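Local atomic coordinates of hypothetical nigD-like protein (Bacteroides caccae, PDB entry 3QWN), a protein that is of unknown function but, as a NigD-like protein, probably acts as an immunity protein or antitoxin that protects the bacterium carrying it. Residues G141-L146 with Q179-K184; E132-F137 with D169-A174; K184-T189 with K201-G206; L112-N117 with L164-D169. All blocks are in the same frame, centred on the assembly; numbering follows the deposited sequence.

How the contacts relate
Contacts 1 and 3 lie in one mixed sheet of the C-terminal beta sandwich domain and share Lys-184. In contact 1, strand 181-190 pairs directly with a parallel neighbour; in contact 3, it meets the broken strand 196-209 mainly through waters and side chains. Contact 2 is a partly buried, polar tie between the same sheet and the turn after strand 158-167. Contact 4, whose centre lies about 3 Å from the centre of the chain, is fully buried and belongs to the three-stranded sheet. Its apolar face meets contact 1, where Met-145 and Ile-183 touch Leu-112 and Leu-168, and contact 3, where Phe-185 touches Met-114.

Contact 1: residues G141-L146 with Q179-K184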
# COMPACT_ATOMS: atom_id res chain seq x y z
N GLY A 141 4.65 -8.70 20.62
CA GLY A 141 4.33 -7.58 19.74
C GLY A 141 4.34 -7.90 18.25
O GLY A 141 4.42 -6.98 17.42
N THR A 142 4.26 -9.19 17.90
CA THR A 142 4.27 -9.64 16.51
C THR A 142 2.86 -9.56 15.91
O THR A 142 1.90 -10.06 16.50
CB THR A 142 4.84 -11.06 16.40
OG1 THR A 142 6.16 -11.08 16.95
CG2 THR A 142 4.85 -11.59 14.97
N VAL A 143 2.76 -8.91 14.73
CA VAL A 143 1.55 -8.80 13.92
C VAL A 143 1.77 -9.68 12.68
O VAL A 143 2.65 -9.39 11.86
CB VAL A 143 1.21 -7.34 13.52
CG1 VAL A 143 -0.00 -7.29 12.61
CG2 VAL A 143 1.00 -6.46 14.75
N ASN A 144 1.00 -10.78 12.58
CA ASN A 144 1.10 -11.66 11.42
C ASN A 144 0.13 -11.21 10.36
O ASN A 144 -1.05 -11.00 10.64
CB ASN A 144 0.88 -13.11 11.81
CG ASN A 144 2.02 -13.68 12.60
OD1 ASN A 144 3.12 -13.85 12.09
ND2 ASN A 144 1.79 -13.97 13.87
N MSE A 145 0.64 -10.99 9.14
CA MSE A 145 -0.15 -10.54 7.99
C MSE A 145 -0.02 -11.50 6.84
O MSE A 145 1.08 -11.90 6.48
CB MSE A 145 0.28 -9.15 7.55
CG MSE A 145 0.01 -8.08 8.57
SE MSE A 145 0.30 -6.35 7.79
CE MSE A 145 0.07 -5.27 9.39
N LEU A 146 -1.15 -11.89 6.27
CA LEU A 146 -1.19 -12.76 5.10
C LEU A 146 -1.91 -12.02 4.02
O LEU A 146 -3.01 -11.51 4.26
CB LEU A 146 -1.86 -14.11 5.40
CG LEU A 146 -2.12 -15.06 4.20
CD1 LEU A 146 -0.80 -15.46 3.47
CD2 LEU A 146 -2.86 -16.30 4.68
N GLN A 179 6.46 1.14 22.36
CA GLN A 179 6.14 -0.25 22.05
C GLN A 179 6.71 -0.61 20.66
O GLN A 179 6.44 0.09 19.68
CB GLN A 179 4.60 -0.41 22.08
CG GLN A 179 4.05 -1.83 22.01
CD GLN A 179 2.54 -1.82 21.89
OE1 GLN A 179 1.94 -1.08 21.08
NE2 GLN A 179 1.87 -2.66 22.68
N LYS A 180 7.55 -1.67 20.61
CA LYS A 180 8.18 -2.18 19.38
C LYS A 180 7.29 -3.27 18.80
O LYS A 180 7.11 -4.32 19.44
CB LYS A 180 9.59 -2.75 19.65
CG LYS A 180 10.69 -1.75 19.91
CD LYS A 180 12.02 -2.46 20.14
CE LYS A 180 13.03 -1.59 20.85
NZ LYS A 180 14.23 -2.37 21.24
N ILE A 181 6.74 -3.03 17.60
CA ILE A 181 5.86 -3.97 16.88
C ILE A 181 6.67 -4.62 15.74
O ILE A 181 7.50 -3.96 15.12
CB ILE A 181 4.59 -3.21 16.39
CG1 ILE A 181 3.61 -3.05 17.56
CG2 ILE A 181 3.87 -3.90 15.22
CD1 ILE A 181 2.98 -1.75 17.65
N THR A 182 6.45 -5.93 15.51
CA THR A 182 7.12 -6.67 14.45
C THR A 182 6.07 -7.18 13.46
O THR A 182 5.24 -8.01 13.81
CB THR A 182 7.99 -7.81 15.02
OG1 THR A 182 8.93 -7.28 15.95
CG2 THR A 182 8.75 -8.57 13.93
N ILE A 183 6.09 -6.65 12.24
CA ILE A 183 5.14 -7.10 11.22
C ILE A 183 5.80 -8.23 10.44
O ILE A 183 6.89 -8.03 9.89
CB ILE A 183 4.63 -5.95 10.31
CG1 ILE A 183 3.89 -4.87 11.15
CG2 ILE A 183 3.75 -6.49 9.16
CD1 ILE A 183 4.20 -3.51 10.73
N LYS A 184 5.16 -9.40 10.41
CA LYS A 184 5.61 -10.56 9.66
C LYS A 184 4.61 -10.81 8.53
O LYS A 184 3.48 -11.25 8.78
CB LYS A 184 5.79 -11.77 10.58
CG LYS A 184 6.94 -11.59 11.55
CD LYS A 184 7.19 -12.85 12.33
CE LYS A 184 8.24 -12.65 13.40
NZ LYS A 184 8.59 -13.94 14.02
O HOH W 1 7.88 -13.84 16.58
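The flat carboxamide of Asn-144 meets the neighbouring strand with its oxygen, OD1 lying 3.7 Å from Lys-184 CB, while ND2 turns back to Glu-136. The two side chains run side by side and point the same way. They stand on one face of a parallel strand pair, 142-146 with 181-184, in the mixed sheet of the C-terminal beta sandwich; between these strands the chain passes through strand 158-167 of the other sheet. The axes of the two short segments run 19° apart. Four backbone hydrogen bonds zip the pair together. Thr-182 N reaches Gly-141 O at 3.0 Å from 40° above the carbonyl plane, whereas Val-143 N meets Thr-182 O in plane at 2.8 Å. Lys-184 N then approaches Val-143 O nearly along the C=O axis, and Met-145 N closes the series on Lys-184 O, again from above the plane. The other face is apolar. Here Val-143 CG2, beside its backbone N, crosses Ile-181 CG2 at 3.9 Å. The selenomethionine at 145, extended beyond CG, lays its SE 3.7 Å from Ile-183 CG2, and its CE touches the same methyl. Met-145 and Ile-183 also touch Leu-112 of the other sheet and Leu-168, so this side faces the sandwich interior; Phe-137 and Tyr-171 pack on Val-143. On the polar face, Thr-142 has OG1 beside its backbone N, where it bonds to Asn-140, and this leaves CG2 to cross the extended Lys-184 chain, 3.7 Å from CD. One water accepts from Lys-184 NZ at 2.7 Å and donates to Thr-142 OG1 at 3.3 Å.

Contact 2: residues E132-F137 with D169-A174; sequences EDLSEF and DKYADA
A carboxylate gripped by a lysine and a tyrosine ties strand 127-133 to the 3-10 turn that follows strand 158-167. Glu-132 reaches out with CG anti to its backbone N (chi1 -177°) and meets both partners tip to tip. Its OE2 takes two donors on different lone pairs: Lys-170 NZ at 3.0 Å on the syn side, and Tyr-171 OH at 2.7 Å on the anti side. The second carboxylate oxygen, OE1, adds a weak bond to the same NZ, making the salt bridge two-pronged. The positive charge should hold Glu-132 ionised, although it is buried. Lys-170 starts from the crowded first torsion (chi1 70°), which sets its CG over the centre of the Tyr-171 ring, 3.6 Å above the plane; a bend at chi3 then helps carry NZ to the acid. Within the C-terminal beta sandwich, this tyrosine also packs against Val-143 and Met-145 of the adjoining strand, and Pro-83 touches both it and Glu-132. Next to these bonds, Leu-134 CD2 crosses obliquely to Tyr-171 CE1 at 4.1 Å. Phe-137 presents its ring edge to the backbone, with CZ 4.3 Å from Tyr-171 O. The backbone just after Asp-133 is shaped by an Asx turn: Asp-133 OD1 accepts from Ser-135 N at 3.2 Å, while Asp-133 OD2 receives Ser-135 OG on its syn lone pair.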
# COMPACT_ATOMS: atom_id res chain seq x y z
N GLU A 132 -5.20 -10.72 9.18
CA GLU A 132 -4.50 -10.41 10.42
C GLU A 132 -4.62 -11.54 11.45
O GLU A 132 -5.71 -12.07 11.71
CB GLU A 132 -5.08 -9.11 11.00
CG GLU A 132 -4.43 -8.61 12.27
CD GLU A 132 -5.20 -7.48 12.92
OE1 GLU A 132 -6.36 -7.70 13.34
OE2 GLU A 132 -4.64 -6.36 13.01
N ASP A 133 -3.47 -11.86 12.07
CA ASP A 133 -3.36 -12.82 13.16
C ASP A 133 -2.60 -12.15 14.29
O ASP A 133 -1.44 -11.78 14.13
CB ASP A 133 -2.70 -14.15 12.74
CG ASP A 133 -2.31 -15.04 13.91
OD1 ASP A 133 -3.14 -15.22 14.82
OD2 ASP A 133 -1.16 -15.52 13.92
N LEU A 134 -3.28 -11.94 15.44
CA LEU A 134 -2.68 -11.26 16.57
C LEU A 134 -2.38 -12.21 17.72
O LEU A 134 -2.17 -11.75 18.84
CB LEU A 134 -3.57 -10.10 17.03
CG LEU A 134 -3.79 -8.97 16.04
CD1 LEU A 134 -4.91 -8.04 16.51
CD2 LEU A 134 -2.50 -8.20 15.75
N SER A 135 -2.28 -13.53 17.44
CA SER A 135 -2.03 -14.58 18.46
C SER A 135 -0.73 -14.35 19.26
O SER A 135 -0.65 -14.76 20.42
CB SER A 135 -2.01 -15.96 17.81
OG SER A 135 -0.97 -16.09 16.85
N GLU A 136 0.28 -13.71 18.65
CA GLU A 136 1.57 -13.44 19.29
C GLU A 136 1.71 -11.97 19.71
O GLU A 136 2.76 -11.61 20.25
CB GLU A 136 2.74 -13.78 18.35
CG GLU A 136 2.89 -15.21 17.88
CD GLU A 136 3.87 -15.35 16.71
OE1 GLU A 136 5.04 -14.91 16.85
OE2 GLU A 136 3.46 -15.88 15.66
N PHE A 137 0.70 -11.12 19.44
CA PHE A 137 0.78 -9.68 19.72
C PHE A 137 0.98 -9.33 21.20
O PHE A 137 1.73 -8.40 21.49
CB PHE A 137 -0.43 -8.93 19.19
CG PHE A 137 -0.24 -7.43 19.14
CD1 PHE A 137 0.66 -6.85 18.26
CD2 PHE A 137 -0.98 -6.59 19.97
CE1 PHE A 137 0.82 -5.46 18.22
CE2 PHE A 137 -0.82 -5.20 19.92
CZ PHE A 137 0.08 -4.64 19.04
N ASP A 169 -1.96 2.35 11.88
CA ASP A 169 -2.44 3.21 12.97
C ASP A 169 -3.12 2.42 14.10
O ASP A 169 -2.98 2.81 15.27
CB ASP A 169 -3.40 4.28 12.42
CG ASP A 169 -2.80 5.07 11.26
OD1 ASP A 169 -1.72 5.69 11.45
OD2 ASP A 169 -3.36 5.00 10.15
N LYS A 170 -3.78 1.29 13.77
CA LYS A 170 -4.48 0.43 14.73
C LYS A 170 -3.55 -0.27 15.73
O LYS A 170 -4.03 -0.84 16.72
CB LYS A 170 -5.36 -0.61 14.00
CG LYS A 170 -4.63 -1.75 13.25
CD LYS A 170 -5.60 -2.82 12.74
CE LYS A 170 -6.08 -3.70 13.86
NZ LYS A 170 -7.07 -4.71 13.39
N TYR A 171 -2.24 -0.23 15.49
CA TYR A 171 -1.26 -0.90 16.36
C TYR A 171 -0.63 0.07 17.36
O TYR A 171 -0.03 -0.37 18.34
CB TYR A 171 -0.18 -1.60 15.50
CG TYR A 171 -0.79 -2.58 14.51
CD1 TYR A 171 -1.55 -3.67 14.95
CD2 TYR A 171 -0.65 -2.39 13.14
CE1 TYR A 171 -2.15 -4.54 14.04
CE2 TYR A 171 -1.24 -3.27 12.22
CZ TYR A 171 -1.99 -4.34 12.68
OH TYR A 171 -2.56 -5.21 11.79
N ALA A 172 -0.80 1.38 17.12
CA ALA A 172 -0.30 2.43 18.00
C ALA A 172 -1.17 2.49 19.26
O ALA A 172 -2.40 2.50 19.17
CB ALA A 172 -0.31 3.77 17.28
N ASP A 173 -0.51 2.48 20.43
CA ASP A 173 -1.17 2.57 21.73
C ASP A 173 -0.65 3.80 22.46
O ASP A 173 0.53 3.86 22.84
CB ASP A 173 -0.98 1.27 22.56
CG ASP A 173 -1.93 1.09 23.74
OD1 ASP A 173 -2.74 2.02 24.01
OD2 ASP A 173 -1.87 0.03 24.38
N ALA A 174 -1.52 4.82 22.60
CA ALA A 174 -1.21 6.09 23.26
C ALA A 174 -0.86 5.90 24.75
O ALA A 174 0.01 6.61 25.25
CB ALA A 174 -2.39 7.04 23.12

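Contact 3: residues K184-T189 with K201-G206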
# COMPACT_ATOMS: atom_id res chain seq x y z
N LYS A 184 5.16 -9.40 10.41
CA LYS A 184 5.61 -10.56 9.66
C LYS A 184 4.61 -10.81 8.53
O LYS A 184 3.48 -11.25 8.78
CB LYS A 184 5.79 -11.77 10.58
CG LYS A 184 6.94 -11.59 11.55
CD LYS A 184 7.19 -12.85 12.33
CE LYS A 184 8.24 -12.65 13.40
NZ LYS A 184 8.59 -13.94 14.02
N PHE A 185 5.00 -10.46 7.31
CA PHE A 185 4.15 -10.54 6.13
C PHE A 185 4.41 -11.81 5.30
O PHE A 185 5.54 -12.09 4.92
CB PHE A 185 4.34 -9.28 5.25
CG PHE A 185 3.58 -9.28 3.95
CD1 PHE A 185 2.21 -9.03 3.93
CD2 PHE A 185 4.23 -9.53 2.74
CE1 PHE A 185 1.51 -9.05 2.72
CE2 PHE A 185 3.52 -9.53 1.53
CZ PHE A 185 2.17 -9.29 1.53
N LYS A 186 3.32 -12.55 5.02
CA LYS A 186 3.30 -13.76 4.20
C LYS A 186 2.43 -13.52 2.96
O LYS A 186 1.51 -12.70 2.99
CB LYS A 186 2.77 -14.95 4.99
CG LYS A 186 3.81 -15.63 5.86
CD LYS A 186 3.22 -16.80 6.64
CE LYS A 186 4.08 -17.21 7.81
NZ LYS A 186 3.61 -18.48 8.43
N TYR A 187 2.72 -14.24 1.88
CA TYR A 187 1.96 -14.11 0.62
C TYR A 187 2.20 -15.35 -0.23
O TYR A 187 3.28 -15.96 -0.14
CB TYR A 187 2.37 -12.82 -0.16
CG TYR A 187 3.79 -12.85 -0.72
CD1 TYR A 187 4.90 -12.73 0.12
CD2 TYR A 187 4.01 -13.03 -2.08
CE1 TYR A 187 6.20 -12.80 -0.39
CE2 TYR A 187 5.31 -13.11 -2.60
CZ TYR A 187 6.40 -12.98 -1.76
OH TYR A 187 7.67 -12.98 -2.30
N TYR A 188 1.22 -15.71 -1.06
CA TYR A 188 1.36 -16.84 -1.96
C TYR A 188 1.98 -16.38 -3.25
O TYR A 188 1.62 -15.32 -3.77
CB TYR A 188 0.02 -17.55 -2.19
CG TYR A 188 -0.37 -18.48 -1.05
CD1 TYR A 188 -0.79 -17.97 0.18
CD2 TYR A 188 -0.33 -19.86 -1.21
CE1 TYR A 188 -1.17 -18.81 1.22
CE2 TYR A 188 -0.68 -20.72 -0.16
CZ TYR A 188 -1.10 -20.19 1.06
OH TYR A 188 -1.48 -20.99 2.12
N THR A 189 2.94 -17.14 -3.74
CA THR A 189 3.71 -16.88 -4.96
C THR A 189 4.01 -18.21 -5.66
O THR A 189 3.80 -19.27 -5.06
CB THR A 189 5.00 -16.09 -4.59
OG1 THR A 189 5.58 -15.52 -5.78
CG2 THR A 189 6.01 -16.94 -3.81
N LYS A 201 9.37 -15.30 3.30
CA LYS A 201 10.54 -14.47 2.95
C LYS A 201 10.65 -13.20 3.81
O LYS A 201 11.74 -12.87 4.25
CB LYS A 201 10.46 -14.09 1.45
CG LYS A 201 11.59 -13.23 0.93
CD LYS A 201 11.48 -12.94 -0.56
CE LYS A 201 12.65 -12.07 -1.00
NZ LYS A 201 12.89 -12.15 -2.47
N TYR A 202 9.52 -12.49 4.03
CA TYR A 202 9.49 -11.22 4.76
C TYR A 202 9.09 -11.37 6.26
O TYR A 202 8.72 -10.38 6.91
CB TYR A 202 8.59 -10.22 4.00
CG TYR A 202 9.07 -9.99 2.57
CD1 TYR A 202 10.29 -9.38 2.32
CD2 TYR A 202 8.30 -10.39 1.48
CE1 TYR A 202 10.77 -9.22 1.01
CE2 TYR A 202 8.75 -10.21 0.17
CZ TYR A 202 9.99 -9.62 -0.06
OH TYR A 202 10.45 -9.43 -1.35
N CYS A 203 9.23 -12.60 6.81
CA CYS A 203 8.93 -12.96 8.19
C CYS A 203 10.20 -13.06 9.02
O CYS A 203 10.12 -13.06 10.25
CB CYS A 203 8.17 -14.27 8.26
SG CYS A 203 6.49 -14.18 7.62
N ASN A 204 11.36 -13.23 8.35
CA ASN A 204 12.63 -13.40 9.03
C ASN A 204 13.57 -12.24 8.69
O ASN A 204 14.06 -12.17 7.55
CB ASN A 204 13.23 -14.77 8.68
CG ASN A 204 12.21 -15.89 8.72
OD1 ASN A 204 11.75 -16.32 9.78
ND2 ASN A 204 11.76 -16.31 7.57
N PRO A 205 13.79 -11.28 9.64
CA PRO A 205 13.25 -11.22 11.02
C PRO A 205 11.88 -10.54 11.14
O PRO A 205 11.29 -10.53 12.22
CB PRO A 205 14.31 -10.38 11.74
CG PRO A 205 14.76 -9.39 10.68
CD PRO A 205 14.69 -10.14 9.36
N GLY A 206 11.38 -9.98 10.04
CA GLY A 206 10.13 -9.23 9.97
C GLY A 206 10.42 -7.75 9.97
O GLY A 206 11.58 -7.35 10.10
O HOH W 2 9.97 -15.33 12.18
O HOH W 3 6.86 -13.16 3.13
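Two waters grip Lys-184 NZ: one shared with Thr-142 OG1, the other accepting from it at 2.7 Å and donating to Cys-203 O. The ammonium is thus linked by water to the strand on either side of its own. The contact belongs to the beta hairpin of strands 181-190 and 196-209, at the point where the second strand is broken and its chain turns a corner through residues 201-205, with a cis peptide before Pro-205. No direct hydrogen bond joins the two segments here. Instead, a water slips between the backbones, accepting from Tyr-202 N at 2.9 Å and donating to Phe-185 O. The extended Lys-184 chain runs past Cys-203, its CD 3.6 Å from Cys-203 O. The thiol of Cys-203, beside its own backbone N, comes within 3.5 Å of Lys-186 CG and is equally near Phe-185 O. On the face of the sheet that carries Phe-185, away from Lys-184, three rings gather against Val-102 and Ile-105 of the three-stranded sheet. Tyr-187, in the crowded first torsion (chi1 68°), meets Tyr-202 rim to rim with their planes 26° apart. The Phe-185 ring edge meets Tyr-202 CD2. Lys-201, the residue before it, has an extended side chain whose CG lies 4.0 Å above the plane of the Tyr-202 ring, over its centre.

Contact 4: residues L112-N117 with L164-D169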
# COMPACT_ATOMS: atom_id res chain seq x y z
N LEU A 112 2.60 0.01 5.66
CA LEU A 112 3.44 -1.06 5.14
C LEU A 112 3.21 -0.99 3.62
O LEU A 112 2.15 -1.38 3.15
CB LEU A 112 3.13 -2.45 5.77
CG LEU A 112 3.87 -3.64 5.11
CD1 LEU A 112 5.36 -3.65 5.48
CD2 LEU A 112 3.19 -4.97 5.43
N ASN A 113 4.16 -0.38 2.86
CA ASN A 113 4.01 -0.18 1.42
C ASN A 113 4.61 -1.32 0.62
O ASN A 113 5.59 -1.92 1.04
CB ASN A 113 4.63 1.14 0.96
CG ASN A 113 4.34 2.24 1.91
OD1 ASN A 113 3.25 2.75 1.94
ND2 ASN A 113 5.22 2.50 2.84
N MSE A 114 4.00 -1.63 -0.50
CA MSE A 114 4.49 -2.68 -1.35
C MSE A 114 4.05 -2.49 -2.76
O MSE A 114 2.95 -1.98 -3.02
CB MSE A 114 4.12 -4.11 -0.86
CG MSE A 114 2.66 -4.51 -1.01
SE MSE A 114 2.27 -6.15 0.04
CE MSE A 114 2.41 -5.36 1.82
N ILE A 115 4.95 -2.90 -3.66
CA ILE A 115 4.75 -2.96 -5.10
C ILE A 115 4.70 -4.44 -5.43
O ILE A 115 5.64 -5.19 -5.13
CB ILE A 115 5.85 -2.22 -5.88
CG1 ILE A 115 5.95 -0.75 -5.44
CG2 ILE A 115 5.59 -2.36 -7.37
CD1 ILE A 115 7.14 0.03 -6.08
N LEU A 116 3.59 -4.88 -6.01
CA LEU A 116 3.41 -6.26 -6.41
C LEU A 116 3.46 -6.40 -7.91
O LEU A 116 3.15 -5.46 -8.63
CB LEU A 116 2.06 -6.82 -5.90
CG LEU A 116 1.73 -6.68 -4.41
CD1 LEU A 116 0.34 -7.21 -4.13
CD2 LEU A 116 2.77 -7.39 -3.52
N ASN A 117 3.86 -7.58 -8.38
CA ASN A 117 3.77 -7.90 -9.79
C ASN A 117 2.76 -9.03 -9.92
O ASN A 117 2.84 -10.05 -9.21
CB ASN A 117 5.10 -8.25 -10.48
CG ASN A 117 4.91 -8.32 -11.98
OD1 ASN A 117 4.69 -7.29 -12.66
ND2 ASN A 117 4.82 -9.54 -12.51
N LEU A 164 -0.01 -1.36 -2.83
CA LEU A 164 -0.71 -1.46 -1.55
C LEU A 164 -0.03 -0.60 -0.48
O LEU A 164 1.19 -0.56 -0.40
CB LEU A 164 -0.73 -2.94 -1.08
CG LEU A 164 -1.89 -3.82 -1.57
CD1 LEU A 164 -1.75 -4.18 -3.06
CD2 LEU A 164 -1.94 -5.07 -0.78
N SER A 165 -0.82 0.05 0.37
CA SER A 165 -0.34 0.82 1.51
C SER A 165 -1.19 0.36 2.66
O SER A 165 -2.37 0.72 2.73
CB SER A 165 -0.45 2.32 1.28
OG SER A 165 0.77 2.90 0.86
N VAL A 166 -0.67 -0.57 3.47
CA VAL A 166 -1.39 -1.14 4.60
C VAL A 166 -1.31 -0.16 5.79
O VAL A 166 -0.22 0.00 6.34
CB VAL A 166 -0.86 -2.55 4.99
CG1 VAL A 166 -1.75 -3.17 6.06
CG2 VAL A 166 -0.76 -3.47 3.78
N PRO A 167 -2.45 0.45 6.24
CA PRO A 167 -2.41 1.35 7.42
C PRO A 167 -2.02 0.63 8.71
O PRO A 167 -2.54 -0.45 8.98
CB PRO A 167 -3.83 1.91 7.50
CG PRO A 167 -4.68 0.91 6.79
CD PRO A 167 -3.82 0.34 5.69
N LEU A 168 -1.13 1.23 9.51
CA LEU A 168 -0.64 0.60 10.75
C LEU A 168 -1.02 1.40 12.02
O LEU A 168 -0.50 1.12 13.10
CB LEU A 168 0.89 0.40 10.69
CG LEU A 168 1.47 -0.33 9.49
CD1 LEU A 168 2.99 -0.21 9.48
CD2 LEU A 168 1.01 -1.78 9.45
N ASP A 169 -1.96 2.35 11.88
CA ASP A 169 -2.44 3.21 12.97
C ASP A 169 -3.12 2.42 14.10
O ASP A 169 -2.98 2.81 15.27
CB ASP A 169 -3.40 4.28 12.42
CG ASP A 169 -2.80 5.07 11.26
OD1 ASP A 169 -1.72 5.69 11.45
OD2 ASP A 169 -3.36 5.00 10.15
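The tight side of this antiparallel strand pair is its apolar face, where Leu-112, Met-114, Leu-116, Leu-164 and Val-166 pack together; past Leu-168 the contact loosens, and Asp-169 stands exposed without touching the other strand. Strands 112-117 and 164-167 belong to the three-stranded sheet of the C-terminal beta sandwich. Two hydrogen-bonded pairs hold them. Leu-112 N lies on a lone pair of Val-166 O at 2.9 Å, and the return bond from Val-166 N comes from above the carbonyl plane. Met-114 and Leu-164 exchange the other two bonds, both in plane. The selenomethionine at 114 starts from the crowded first torsion (chi1 72°), so its CG lies alongside Leu-164 CB at 3.7 Å; a bend at chi3 brings CE to Val-166 CG2. Leu-116 CD1 crosses Leu-164 CD1 at 3.8 Å, and Leu-168 CD1 comes within 3.8 Å of Leu-112 N. Met-145 and Leu-147 of the other sheet pack on this face, making it part of the sandwich interior. The reverse face is polar yet also buried. At the non-hydrogen-bonded pair, Ser-165 OG donates to Asn-113 OD1 at 2.7 Å, in the plane of the carboxamide. Arg-54, from a strand of the N-terminal OB domain, gives NH2 to Asn-113 OD1 and NE to Ser-165 OG. OD1 thus accepts twice, and the serine hydroxyl both accepts and donates. The guanidinium probably polarises the Asn-113 and Ser-165 pair, so the chemistry implies a specific polar join between the two domains on this face, while the other face packs through apolar side chains.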